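Local coordinates for protein (soluble lytic transglycosylase SLT70) (Escherichia coli, PDB 1QSA) that cleaves the glycosidic bonds between N-acetylmuramic acid and N-acetylglucosamine in peptidoglycan, leaving a 1,6-anhydro bond in the muramic acid residue, at residues L41-I46 / A71-S76; Q53-V58 / L92-E97; L287-V292 / M313-K318; M294-G299 / D319-W324. One frame throughout, in Å; residues are numbered along the deposited sequence.

Interaction 1: residues L41-I46 / A71-S76; sequences LEYRQI and ARTLQS
Tyr43 and Leu74 share the same first torsion, with CG anti to the backbone N (chi1 172° and -176°), and this sends the two side chains past each other in opposite directions across the gap between their helices. The tyrosine ring meets Leu74 with its rim: CE1 lies 4.1 Å from Leu74 CB, which sits near the ring plane. Further along, the packing thins, Ile46 CG2 reaching Leu74 CD2 at 4.5 Å. The hydroxyl end is polar and indirect. Tyr43 OH and Thr73 OG1 are linked by one water, 2.7 Å from the phenol oxygen and lying in the plane of the ring, while Thr73 OG1 also hydrogen-bonds Pro70 O. Phe61 of helix 55-64 touches both Ile46 and Leu74. The segment axes come no closer than 11.5 Å and run 20° from parallel. Two nearly parallel helices, with helix 55-64 joining them in the chain and packed against both, are what the repeated hairpins of an alpha-superhelix produce.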
loop_
_atom_site.group_PDB
_atom_site.type_symbol
_atom_site.label_atom_id
_atom_site.label_comp_id
_atom_site.label_asym_id
_atom_site.label_seq_id
_atom_site.Cartn_x
_atom_site.Cartn_y
_atom_site.Cartn_z
ATOM N N LEU A 41 10.517 26.237 -12.955
ATOM C CA LEU A 41 11.793 26.959 -12.929
ATOM C C LEU A 41 11.741 28.027 -11.819
ATOM O O LEU A 41 12.725 28.247 -11.111
ATOM C CB LEU A 41 12.047 27.638 -14.285
ATOM C CG LEU A 41 12.300 26.707 -15.475
ATOM C CD1 LEU A 41 12.451 27.554 -16.734
ATOM C CD2 LEU A 41 13.546 25.854 -15.235
ATOM N N GLU A 42 10.608 28.708 -11.690
ATOM C CA GLU A 42 10.461 29.731 -10.663
ATOM C C GLU A 42 10.561 29.087 -9.286
ATOM O O GLU A 42 11.179 29.643 -8.373
ATOM C CB GLU A 42 9.102 30.414 -10.778
ATOM C CG GLU A 42 8.920 31.262 -12.000
ATOM C CD GLU A 42 7.571 31.942 -12.017
ATOM O OE1 GLU A 42 6.550 31.242 -12.175
ATOM O OE2 GLU A 42 7.531 33.180 -11.869
ATOM N N TYR A 43 9.957 27.907 -9.146
ATOM C CA TYR A 43 9.990 27.183 -7.885
ATOM C C TYR A 43 11.437 26.844 -7.536
ATOM O O TYR A 43 11.860 27.010 -6.387
ATOM C CB TYR A 43 9.145 25.901 -7.981
ATOM C CG TYR A 43 9.280 24.996 -6.768
ATOM C CD1 TYR A 43 8.530 25.222 -5.612
ATOM C CD2 TYR A 43 10.187 23.936 -6.769
ATOM C CE1 TYR A 43 8.683 24.406 -4.477
ATOM C CE2 TYR A 43 10.351 23.119 -5.645
ATOM C CZ TYR A 43 9.594 23.362 -4.506
ATOM O OH TYR A 43 9.785 22.554 -3.400
ATOM N N ARG A 44 12.193 26.381 -8.528
ATOM C CA ARG A 44 13.596 26.030 -8.314
ATOM C C ARG A 44 14.388 27.267 -7.879
ATOM O O ARG A 44 15.201 27.203 -6.955
ATOM C CB ARG A 44 14.199 25.411 -9.586
ATOM C CG ARG A 44 15.583 24.810 -9.356
ATOM C CD ARG A 44 16.113 24.104 -10.615
ATOM N NE ARG A 44 17.492 23.648 -10.441
ATOM C CZ ARG A 44 18.141 22.813 -11.253
ATOM N NH1 ARG A 44 17.574 22.316 -12.344
ATOM N NH2 ARG A 44 19.395 22.494 -10.982
ATOM N N GLN A 45 14.131 28.396 -8.527
ATOM C CA GLN A 45 14.817 29.649 -8.196
ATOM C C GLN A 45 14.503 30.097 -6.762
ATOM O O GLN A 45 15.402 30.456 -5.992
ATOM C CB GLN A 45 14.375 30.725 -9.179
ATOM C CG GLN A 45 15.070 32.059 -9.038
ATOM C CD GLN A 45 14.673 32.982 -10.165
ATOM O OE1 GLN A 45 13.569 33.526 -10.174
ATOM N NE2 GLN A 45 15.545 33.113 -11.159
ATOM N N ILE A 46 13.226 30.060 -6.397
ATOM C CA ILE A 46 12.820 30.483 -5.057
ATOM C C ILE A 46 13.432 29.592 -3.981
ATOM O O ILE A 46 14.012 30.087 -3.005
ATOM C CB ILE A 46 11.282 30.496 -4.940
ATOM C CG1 ILE A 46 10.709 31.592 -5.838
ATOM C CG2 ILE A 46 10.843 30.715 -3.496
ATOM C CD1 ILE A 46 9.186 31.557 -5.927
ATOM N N ALA A 71 3.878 24.328 -5.581
ATOM C CA ALA A 71 3.508 25.590 -4.940
ATOM C C ALA A 71 2.699 25.235 -3.685
ATOM O O ALA A 71 2.789 25.911 -2.660
ATOM C CB ALA A 71 2.686 26.471 -5.875
ATOM N N ARG A 72 1.943 24.143 -3.757
ATOM C CA ARG A 72 1.143 23.717 -2.620
ATOM C C ARG A 72 2.017 23.183 -1.494
ATOM O O ARG A 72 1.793 23.516 -0.325
ATOM C CB ARG A 72 0.075 22.703 -3.041
ATOM C CG ARG A 72 -0.867 23.250 -4.122
ATOM C CD ARG A 72 -1.913 22.220 -4.554
ATOM N NE ARG A 72 -3.271 22.576 -4.134
ATOM C CZ ARG A 72 -3.749 22.444 -2.895
ATOM N NH1 ARG A 72 -2.989 21.962 -1.915
ATOM N NH2 ARG A 72 -4.998 22.798 -2.635
ATOM N N THR A 73 3.058 22.436 -1.842
ATOM C CA THR A 73 3.967 21.906 -0.829
ATOM C C THR A 73 4.853 23.028 -0.273
ATOM O O THR A 73 5.296 22.968 0.884
ATOM C CB THR A 73 4.850 20.754 -1.357
ATOM O OG1 THR A 73 5.659 21.203 -2.447
ATOM C CG2 THR A 73 3.991 19.568 -1.795
ATOM N N LEU A 74 5.102 24.057 -1.087
ATOM C CA LEU A 74 5.934 25.186 -0.652
ATOM C C LEU A 74 5.341 25.923 0.557
ATOM O O LEU A 74 6.083 26.503 1.362
ATOM C CB LEU A 74 6.171 26.167 -1.808
ATOM C CG LEU A 74 7.098 27.365 -1.535
ATOM C CD1 LEU A 74 8.487 26.889 -1.095
ATOM C CD2 LEU A 74 7.201 28.250 -2.781
ATOM N N GLN A 75 4.018 25.889 0.694
ATOM C CA GLN A 75 3.332 26.541 1.816
ATOM C C GLN A 75 3.828 25.950 3.151
ATOM O O GLN A 75 4.242 26.681 4.067
ATOM C CB GLN A 75 1.824 26.347 1.677
ATOM C CG GLN A 75 0.997 27.119 2.684
ATOM C CD GLN A 75 1.108 28.628 2.517
ATOM O OE1 GLN A 75 1.635 29.124 1.517
ATOM N NE2 GLN A 75 0.624 29.362 3.508
ATOM N N SER A 76 3.792 24.622 3.258
ATOM C CA SER A 76 4.277 23.952 4.464
ATOM C C SER A 76 5.799 24.051 4.594
ATOM O O SER A 76 6.306 24.237 5.697
ATOM C CB SER A 76 3.834 22.479 4.504
ATOM O OG SER A 76 2.455 22.366 4.797
HETATM O O HOH W 1 7.889 22.497 -1.445
#

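Interaction 2: residues Q53-V58 / L92-E97. With SO4 (sulfate ion), chain I.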
loop_
_atom_site.group_PDB
_atom_site.type_symbol
_atom_site.label_atom_id
_atom_site.label_comp_id
_atom_site.label_asym_id
_atom_site.label_seq_id
_atom_site.Cartn_x
_atom_site.Cartn_y
_atom_site.Cartn_z
ATOM N N GLN A 53 14.676 34.244 1.432
ATOM C CA GLN A 53 13.490 34.741 0.755
ATOM C C GLN A 53 12.496 35.468 1.649
ATOM O O GLN A 53 12.178 35.000 2.749
ATOM C CB GLN A 53 12.734 33.594 0.071
ATOM C CG GLN A 53 13.467 32.927 -1.055
ATOM C CD GLN A 53 13.550 33.788 -2.293
ATOM O OE1 GLN A 53 12.966 34.879 -2.356
ATOM N NE2 GLN A 53 14.283 33.309 -3.291
ATOM N N PRO A 54 12.030 36.655 1.217
ATOM C CA PRO A 54 11.048 37.356 2.048
ATOM C C PRO A 54 9.699 36.645 1.836
ATOM O O PRO A 54 9.432 36.118 0.750
ATOM C CB PRO A 54 11.045 38.778 1.470
ATOM C CG PRO A 54 11.485 38.596 0.051
ATOM C CD PRO A 54 12.545 37.523 0.139
ATOM N N ALA A 55 8.858 36.627 2.863
ATOM C CA ALA A 55 7.570 35.956 2.784
ATOM C C ALA A 55 6.707 36.413 1.606
ATOM O O ALA A 55 5.982 35.615 1.018
ATOM C CB ALA A 55 6.804 36.120 4.104
ATOM N N VAL A 56 6.782 37.696 1.259
ATOM C CA VAL A 56 5.981 38.229 0.166
ATOM C C VAL A 56 6.268 37.530 -1.172
ATOM O O VAL A 56 5.351 37.277 -1.951
ATOM C CB VAL A 56 6.147 39.760 0.057
ATOM C CG1 VAL A 56 7.511 40.105 -0.563
ATOM C CG2 VAL A 56 4.938 40.382 -0.694
ATOM N N THR A 57 7.523 37.166 -1.405
ATOM C CA THR A 57 7.887 36.484 -2.641
ATOM C C THR A 57 7.222 35.112 -2.687
ATOM O O THR A 57 6.667 34.703 -3.711
ATOM C CB THR A 57 9.419 36.337 -2.751
ATOM O OG1 THR A 57 10.005 37.636 -2.860
ATOM C CG2 THR A 57 9.810 35.498 -3.964
ATOM N N VAL A 58 7.236 34.424 -1.551
ATOM C CA VAL A 58 6.647 33.089 -1.465
ATOM C C VAL A 58 5.132 33.150 -1.595
ATOM O O VAL A 58 4.531 32.376 -2.342
ATOM C CB VAL A 58 7.067 32.377 -0.152
ATOM C CG1 VAL A 58 6.468 30.969 -0.092
ATOM C CG2 VAL A 58 8.602 32.294 -0.086
ATOM N N LEU A 92 2.755 33.013 11.284
ATOM C CA LEU A 92 1.304 33.154 11.318
ATOM C C LEU A 92 0.772 34.162 10.286
ATOM O O LEU A 92 -0.352 34.037 9.808
ATOM C CB LEU A 92 0.830 33.467 12.745
ATOM C CG LEU A 92 1.143 32.342 13.740
ATOM C CD1 LEU A 92 0.757 32.744 15.164
ATOM C CD2 LEU A 92 0.351 31.096 13.333
ATOM N N ALA A 93 1.591 35.139 9.918
ATOM C CA ALA A 93 1.180 36.123 8.926
ATOM C C ALA A 93 1.191 35.447 7.555
ATOM O O ALA A 93 0.322 35.692 6.718
ATOM C CB ALA A 93 2.138 37.330 8.945
ATOM N N PHE A 94 2.142 34.540 7.368
ATOM C CA PHE A 94 2.286 33.815 6.110
ATOM C C PHE A 94 1.269 32.671 5.999
ATOM O O PHE A 94 0.731 32.401 4.910
ATOM C CB PHE A 94 3.721 33.275 5.977
ATOM C CG PHE A 94 3.907 32.350 4.799
ATOM C CD1 PHE A 94 4.017 32.865 3.500
ATOM C CD2 PHE A 94 3.913 30.965 4.980
ATOM C CE1 PHE A 94 4.123 32.005 2.396
ATOM C CE2 PHE A 94 4.019 30.096 3.883
ATOM C CZ PHE A 94 4.123 30.619 2.590
ATOM N N SER A 95 1.000 32.021 7.131
ATOM C CA SER A 95 0.066 30.895 7.193
ATOM C C SER A 95 -0.897 31.087 8.370
ATOM O O SER A 95 -0.761 30.441 9.408
ATOM C CB SER A 95 0.849 29.577 7.360
ATOM O OG SER A 95 -0.023 28.454 7.429
ATOM N N PRO A 96 -1.899 31.977 8.218
ATOM C CA PRO A 96 -2.859 32.211 9.304
ATOM C C PRO A 96 -3.695 30.977 9.654
ATOM O O PRO A 96 -4.164 30.854 10.783
ATOM C CB PRO A 96 -3.718 33.371 8.782
ATOM C CG PRO A 96 -3.506 33.361 7.298
ATOM C CD PRO A 96 -2.070 32.958 7.133
ATOM N N GLU A 97 -3.878 30.084 8.680
ATOM C CA GLU A 97 -4.633 28.845 8.878
ATOM C C GLU A 97 -3.673 27.668 9.060
ATOM O O GLU A 97 -2.535 27.706 8.599
ATOM C CB GLU A 97 -5.535 28.544 7.678
ATOM C CG GLU A 97 -6.498 29.659 7.283
ATOM C CD GLU A 97 -7.258 30.244 8.458
ATOM O OE1 GLU A 97 -7.713 29.474 9.335
ATOM O OE2 GLU A 97 -7.401 31.490 8.499
HETATM S S SO4 I . 10.630 38.291 5.670
HETATM O O1 SO4 I . 9.879 37.043 5.446
HETATM O O2 SO4 I . 10.671 38.592 7.113
HETATM O O3 SO4 I . 12.010 38.127 5.173
HETATM O O4 SO4 I . 9.973 39.399 4.955
#
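Val58 and Phe94 form the tight part of this contact. Val58 CG1 stands 3.6 Å from Phe94 CE1 and equally near CZ, approaching the ring obliquely, and the two side chains cross at about a right angle. Val58 CG1 is anti to the backbone N (chi1 -179°), and it is this methyl branch that is placed against the far end of the ring. At the near end the fit is looser: Ala55 CB comes only to 4.3 Å from Phe94 CD1. The contact joins the first turn of helix 55-64 to the last turn of helix 88-94, two helices of the alpha-superhelix, and helix 69-84 completes the packing, Phe78 meeting Phe94 edge-to-face. With an alanine in place of Phe94, Val58 CG1 and the Phe78 ring would probably lose their shared partner, and a gap would open between the helix ends. Towards solvent lies a sulfate, probably from the crystallisation liquor. Its O1 accepts the Ala55 N-H at 2.8 Å with an N-H...O angle of 150°, and Pro54 CB is 3.7 Å from its O4. With Pro54 at the N-cap, the anion occupies the helix start, where the positive end of the helix dipole would favour it.

Interaction 3: residues L287-V292 / M313-K318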
loop_
_atom_site.group_PDB
_atom_site.type_symbol
_atom_site.label_atom_id
_atom_site.label_comp_id
_atom_site.label_asym_id
_atom_site.label_seq_id
_atom_site.Cartn_x
_atom_site.Cartn_y
_atom_site.Cartn_z
ATOM N N LEU A 287 -10.040 -14.501 11.984
ATOM C CA LEU A 287 -9.503 -15.745 12.544
ATOM C C LEU A 287 -10.234 -16.964 11.962
ATOM O O LEU A 287 -9.605 -17.955 11.584
ATOM C CB LEU A 287 -9.610 -15.740 14.065
ATOM C CG LEU A 287 -9.112 -16.991 14.808
ATOM C CD1 LEU A 287 -7.644 -17.314 14.467
ATOM C CD2 LEU A 287 -9.299 -16.773 16.308
ATOM N N ILE A 288 -11.562 -16.881 11.886
ATOM C CA ILE A 288 -12.368 -17.968 11.324
ATOM C C ILE A 288 -11.993 -18.154 9.853
ATOM O O ILE A 288 -11.857 -19.282 9.392
ATOM C CB ILE A 288 -13.887 -17.680 11.467
ATOM C CG1 ILE A 288 -14.252 -17.588 12.954
ATOM C CG2 ILE A 288 -14.699 -18.786 10.780
ATOM C CD1 ILE A 288 -15.596 -16.906 13.246
ATOM N N GLU A 289 -11.798 -17.050 9.125
ATOM C CA GLU A 289 -11.401 -17.135 7.716
ATOM C C GLU A 289 -10.039 -17.815 7.569
ATOM O O GLU A 289 -9.817 -18.594 6.626
ATOM C CB GLU A 289 -11.366 -15.745 7.073
ATOM C CG GLU A 289 -12.767 -15.175 6.829
ATOM C CD GLU A 289 -12.744 -13.767 6.278
ATOM O OE1 GLU A 289 -11.915 -12.949 6.741
ATOM O OE2 GLU A 289 -13.548 -13.475 5.372
ATOM N N ARG A 290 -9.113 -17.506 8.483
ATOM C CA ARG A 290 -7.792 -18.140 8.432
ATOM C C ARG A 290 -7.948 -19.658 8.640
ATOM O O ARG A 290 -7.260 -20.448 7.988
ATOM C CB ARG A 290 -6.842 -17.554 9.486
ATOM C CG ARG A 290 -5.426 -18.181 9.480
ATOM C CD ARG A 290 -4.719 -18.037 8.123
ATOM N NE ARG A 290 -3.430 -18.737 8.071
ATOM C CZ ARG A 290 -3.264 -19.986 7.639
ATOM N NH1 ARG A 290 -4.302 -20.686 7.206
ATOM N NH2 ARG A 290 -2.054 -20.539 7.626
ATOM N N ARG A 291 -8.886 -20.051 9.504
ATOM C CA ARG A 291 -9.146 -21.469 9.776
ATOM C C ARG A 291 -9.775 -22.144 8.553
ATOM O O ARG A 291 -9.505 -23.316 8.277
ATOM C CB ARG A 291 -10.034 -21.629 11.007
ATOM C CG ARG A 291 -10.222 -23.076 11.448
ATOM C CD ARG A 291 -8.891 -23.782 11.639
ATOM N NE ARG A 291 -9.044 -25.193 12.023
ATOM C CZ ARG A 291 -9.193 -26.193 11.161
ATOM N NH1 ARG A 291 -9.267 -25.949 9.854
ATOM N NH2 ARG A 291 -9.314 -27.439 11.614
ATOM N N VAL A 292 -10.639 -21.414 7.841
ATOM C CA VAL A 292 -11.250 -21.927 6.606
ATOM C C VAL A 292 -10.125 -22.164 5.594
ATOM O O VAL A 292 -10.112 -23.176 4.874
ATOM C CB VAL A 292 -12.256 -20.893 5.996
ATOM C CG1 VAL A 292 -12.648 -21.282 4.577
ATOM C CG2 VAL A 292 -13.506 -20.776 6.881
ATOM N N MET A 313 -22.757 -14.198 8.915
ATOM C CA MET A 313 -23.523 -13.959 7.696
ATOM C C MET A 313 -22.857 -12.941 6.764
ATOM O O MET A 313 -22.757 -13.158 5.556
ATOM C CB MET A 313 -24.930 -13.487 8.098
ATOM C CG MET A 313 -25.860 -13.202 6.954
ATOM S SD MET A 313 -27.329 -12.325 7.587
ATOM C CE MET A 313 -26.662 -10.665 7.722
ATOM N N GLU A 314 -22.368 -11.848 7.337
ATOM C CA GLU A 314 -21.723 -10.796 6.559
ATOM C C GLU A 314 -20.511 -11.283 5.751
ATOM O O GLU A 314 -20.358 -10.943 4.572
ATOM C CB GLU A 314 -21.329 -9.643 7.484
ATOM C CG GLU A 314 -22.528 -8.906 8.121
ATOM C CD GLU A 314 -23.132 -9.588 9.356
ATOM O OE1 GLU A 314 -22.587 -10.597 9.866
ATOM O OE2 GLU A 314 -24.171 -9.082 9.841
ATOM N N ALA A 315 -19.667 -12.098 6.373
ATOM C CA ALA A 315 -18.485 -12.617 5.692
ATOM C C ALA A 315 -18.844 -13.549 4.532
ATOM O O ALA A 315 -18.151 -13.574 3.518
ATOM C CB ALA A 315 -17.585 -13.327 6.685
ATOM N N LYS A 316 -19.967 -14.255 4.654
ATOM C CA LYS A 316 -20.417 -15.192 3.630
ATOM C C LYS A 316 -20.806 -14.531 2.311
ATOM O O LYS A 316 -21.009 -15.217 1.303
ATOM C CB LYS A 316 -21.566 -16.055 4.160
ATOM C CG LYS A 316 -21.157 -16.997 5.268
ATOM C CD LYS A 316 -22.355 -17.825 5.721
ATOM C CE LYS A 316 -22.023 -18.695 6.916
ATOM N NZ LYS A 316 -23.222 -19.470 7.363
ATOM N N GLU A 317 -20.903 -13.202 2.330
ATOM C CA GLU A 317 -21.229 -12.404 1.139
ATOM C C GLU A 317 -20.019 -12.305 0.201
ATOM O O GLU A 317 -20.165 -11.989 -0.980
ATOM C CB GLU A 317 -21.589 -10.964 1.539
ATOM C CG GLU A 317 -22.684 -10.813 2.593
ATOM C CD GLU A 317 -24.091 -10.944 2.035
ATOM O OE1 GLU A 317 -24.255 -11.096 0.802
ATOM O OE2 GLU A 317 -25.039 -10.877 2.844
ATOM N N LYS A 318 -18.824 -12.530 0.735
ATOM C CA LYS A 318 -17.606 -12.404 -0.074
ATOM C C LYS A 318 -17.515 -13.416 -1.217
ATOM O O LYS A 318 -17.924 -14.577 -1.067
ATOM C CB LYS A 318 -16.363 -12.486 0.816
ATOM C CG LYS A 318 -16.286 -11.391 1.882
ATOM C CD LYS A 318 -15.071 -11.593 2.783
ATOM C CE LYS A 318 -15.023 -10.566 3.896
ATOM N NZ LYS A 318 -13.864 -10.780 4.832
#
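A salt bridge between Glu289 and Lys318 ties helix 285-298 of the alpha-superhelix to the connection that leads from helix 301-310 into helix 319-331, with Lys318 at the N-cap position of the latter. Lys318 NZ donates to Glu289 OE2 at 2.8 Å, and OE2 receives it on its syn lone pair, the side of OE1; OE1 itself stays at 3.5 Å from the same nitrogen, and the ammonium is therefore held by one oxygen rather than shared evenly. Both chains are extended beyond CG and cross at about a right angle. In Lys318 CG is anti to the carbonyl carbon (chi1 -60°), and from there the straight chain carries the amine across to the helix. The carboxylate lies in a buried place, and the same OE2 also accepts a hydrogen bond from Trp321 NE1. Two donors thus grip one oxygen, and the nearby ammonium would probably favour the ionised form of the acid. A leucine in place of Glu289 would probably leave the Lys318 ammonium without its counter-charge and the Trp321 indole N-H without an acceptor. Between helix and connection Ala315 adds only a light touch, its CB 4.2 Å from Glu289 OE2. The lysine chain itself also comes close to the carboxylate: its CD lies 3.5 Å from Glu289 OE2.

Interaction 4: residues M294-G299 / D319-W324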
loop_
_atom_site.group_PDB
_atom_site.type_symbol
_atom_site.label_atom_id
_atom_site.label_comp_id
_atom_site.label_asym_id
_atom_site.label_seq_id
_atom_site.Cartn_x
_atom_site.Cartn_y
_atom_site.Cartn_z
ATOM N N MET A 294 -7.069 -22.879 6.227
ATOM C CA MET A 294 -6.296 -24.049 6.658
ATOM C C MET A 294 -6.965 -25.320 6.113
ATOM O O MET A 294 -6.292 -26.238 5.647
ATOM C CB MET A 294 -6.217 -24.129 8.186
ATOM C CG MET A 294 -5.546 -25.423 8.674
ATOM S SD MET A 294 -5.379 -25.488 10.453
ATOM C CE MET A 294 -3.781 -24.766 10.655
ATOM N N ALA A 295 -8.293 -25.370 6.180
ATOM C CA ALA A 295 -9.038 -26.515 5.660
ATOM C C ALA A 295 -8.848 -26.618 4.145
ATOM O O ALA A 295 -8.625 -27.708 3.614
ATOM C CB ALA A 295 -10.528 -26.374 6.008
ATOM N N LEU A 296 -8.925 -25.482 3.444
ATOM C CA LEU A 296 -8.734 -25.475 1.993
ATOM C C LEU A 296 -7.312 -25.889 1.609
ATOM O O LEU A 296 -7.097 -26.601 0.625
ATOM C CB LEU A 296 -8.987 -24.079 1.413
ATOM C CG LEU A 296 -10.446 -23.648 1.264
ATOM C CD1 LEU A 296 -10.497 -22.198 0.760
ATOM C CD2 LEU A 296 -11.192 -24.573 0.306
ATOM N N GLY A 297 -6.347 -25.449 2.403
ATOM C CA GLY A 297 -4.956 -25.760 2.108
ATOM C C GLY A 297 -4.541 -27.195 2.383
ATOM O O GLY A 297 -3.446 -27.597 1.997
ATOM N N THR A 298 -5.409 -27.967 3.035
ATOM C CA THR A 298 -5.086 -29.358 3.354
ATOM C C THR A 298 -6.051 -30.371 2.748
ATOM O O THR A 298 -5.938 -31.577 3.002
ATOM C CB THR A 298 -4.996 -29.562 4.887
ATOM O OG1 THR A 298 -6.259 -29.259 5.494
ATOM C CG2 THR A 298 -3.918 -28.663 5.486
ATOM N N GLY A 299 -7.026 -29.883 1.977
ATOM C CA GLY A 299 -7.992 -30.778 1.346
ATOM C C GLY A 299 -8.987 -31.365 2.329
ATOM O O GLY A 299 -9.588 -32.413 2.078
ATOM N N ASP A 319 -16.981 -12.964 -2.356
ATOM C CA ASP A 319 -16.820 -13.799 -3.548
ATOM C C ASP A 319 -16.254 -15.175 -3.225
ATOM O O ASP A 319 -16.807 -16.192 -3.638
ATOM C CB ASP A 319 -15.834 -13.162 -4.536
ATOM C CG ASP A 319 -16.439 -12.030 -5.331
ATOM O OD1 ASP A 319 -17.620 -11.675 -5.114
ATOM O OD2 ASP A 319 -15.710 -11.502 -6.197
ATOM N N GLU A 320 -15.116 -15.191 -2.536
ATOM C CA GLU A 320 -14.465 -16.448 -2.193
ATOM C C GLU A 320 -15.347 -17.436 -1.437
ATOM O O GLU A 320 -15.381 -18.623 -1.779
ATOM C CB GLU A 320 -13.154 -16.219 -1.419
ATOM C CG GLU A 320 -13.281 -15.453 -0.090
ATOM C CD GLU A 320 -12.972 -13.984 -0.218
ATOM O OE1 GLU A 320 -13.318 -13.381 -1.256
ATOM O OE2 GLU A 320 -12.420 -13.409 0.745
ATOM N N TRP A 321 -16.095 -16.947 -0.449
ATOM C CA TRP A 321 -16.923 -17.839 0.350
ATOM C C TRP A 321 -18.170 -18.302 -0.389
ATOM O O TRP A 321 -18.692 -19.385 -0.111
ATOM C CB TRP A 321 -17.214 -17.239 1.721
ATOM C CG TRP A 321 -15.956 -16.781 2.442
ATOM C CD1 TRP A 321 -15.832 -15.668 3.215
ATOM C CD2 TRP A 321 -14.643 -17.395 2.411
ATOM N NE1 TRP A 321 -14.534 -15.535 3.662
ATOM C CE2 TRP A 321 -13.784 -16.581 3.187
ATOM C CE3 TRP A 321 -14.111 -18.542 1.793
ATOM C CZ2 TRP A 321 -12.416 -16.871 3.367
ATOM C CZ3 TRP A 321 -12.745 -18.831 1.971
ATOM C CH2 TRP A 321 -11.917 -17.994 2.754
ATOM N N ARG A 322 -18.652 -17.486 -1.325
ATOM C CA ARG A 322 -19.786 -17.900 -2.143
ATOM C C ARG A 322 -19.307 -19.030 -3.071
ATOM O O ARG A 322 -19.987 -20.054 -3.227
ATOM C CB ARG A 322 -20.328 -16.730 -2.958
ATOM C CG ARG A 322 -21.040 -15.700 -2.097
ATOM C CD ARG A 322 -21.392 -14.464 -2.891
ATOM N NE ARG A 322 -22.417 -14.728 -3.896
ATOM C CZ ARG A 322 -22.596 -13.995 -4.992
ATOM N NH1 ARG A 322 -21.803 -12.964 -5.252
ATOM N NH2 ARG A 322 -23.558 -14.313 -5.849
ATOM N N TYR A 323 -18.108 -18.879 -3.644
ATOM C CA TYR A 323 -17.584 -19.926 -4.520
ATOM C C TYR A 323 -17.379 -21.219 -3.742
ATOM O O TYR A 323 -17.767 -22.286 -4.215
ATOM C CB TYR A 323 -16.242 -19.538 -5.175
ATOM C CG TYR A 323 -15.664 -20.703 -5.979
ATOM C CD1 TYR A 323 -16.112 -20.978 -7.275
ATOM C CD2 TYR A 323 -14.728 -21.575 -5.408
ATOM C CE1 TYR A 323 -15.652 -22.102 -7.978
ATOM C CE2 TYR A 323 -14.265 -22.689 -6.097
ATOM C CZ TYR A 323 -14.729 -22.948 -7.376
ATOM O OH TYR A 323 -14.275 -24.044 -8.051
ATOM N N TRP A 324 -16.781 -21.137 -2.556
ATOM C CA TRP A 324 -16.530 -22.369 -1.796
ATOM C C TRP A 324 -17.810 -23.011 -1.270
ATOM O O TRP A 324 -17.867 -24.232 -1.085
ATOM C CB TRP A 324 -15.436 -22.169 -0.744
ATOM C CG TRP A 324 -14.076 -22.053 -1.417
ATOM C CD1 TRP A 324 -13.327 -20.912 -1.573
ATOM C CD2 TRP A 324 -13.373 -23.088 -2.125
ATOM N NE1 TRP A 324 -12.219 -21.170 -2.349
ATOM C CE2 TRP A 324 -12.218 -22.494 -2.702
ATOM C CE3 TRP A 324 -13.610 -24.459 -2.334
ATOM C CZ2 TRP A 324 -11.304 -23.218 -3.475
ATOM C CZ3 TRP A 324 -12.693 -25.185 -3.107
ATOM C CH2 TRP A 324 -11.553 -24.557 -3.669
#
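Leu296 lays one methyl over the face of Trp324 in a CH-pi contact. Its CG is anti to the carbonyl carbon (chi1 -77°), which carries both methyls across to the indole. Leu296 CD2 sits 3.5 Å from the centroid of the six-membered ring of Trp324 and 11° off the ring normal, which puts it almost straight above the centre. The other methyl, CD1, extends the overlap to the five-membered ring, 3.7 Å from Trp324 NE1. The opposite face of Trp324 is occupied by Tyr323, whose CD2 stands over its centre at 3.7 Å above the plane, so the indole is clamped from both sides and is likely to be restrained from tilting. The packing on Trp321 is longer: Leu296 CD1 meets Trp321 CZ3 at 4.2 Å, coming to the edge of that indole near its plane, while one face of Trp321 is covered by Glu320 CG within its own helix. The polar ends point to partners elsewhere: Trp324 NE1 hydrogen-bonds Tyr352 OH, and Trp321 NE1 is engaged by Glu289. Backbone geometry ends the Leu296 side, Gly299 with its positive phi (73°) closing helix 285-298 in a Schellman motif. Helix 572-578 also packs here, touching Leu296 through Glu577 and Trp324 through Val573 and Ala574. Leucine and aromatic side chains thus join helices 285-298 and 319-331, separated in the chain by helix 301-310, as layers of an alpha-superhelix.

The four contacts fall into two groups on opposite sides of the chain's centre. Interactions 1 and 2 have centres 13 Å apart and touch: Leu74 CD2 packs on Val58 CG1 at 3.9 Å, and Gln53 NE2 probably hydrogen-bonds Ile46 O at 3.2 Å. Interactions 3 and 4 are closer still, about 10 Å between centres; both use helix 285-298, and the link from Glu289 OE2 to Trp321 NE1, 2.9 Å long, couples salt bridge to aromatic cluster. Within each group the segments alternate along the chain. Between groups the centres lie about 50 to 59 Å apart without contact. All four sit away from Glu478, the predicted active-site residue.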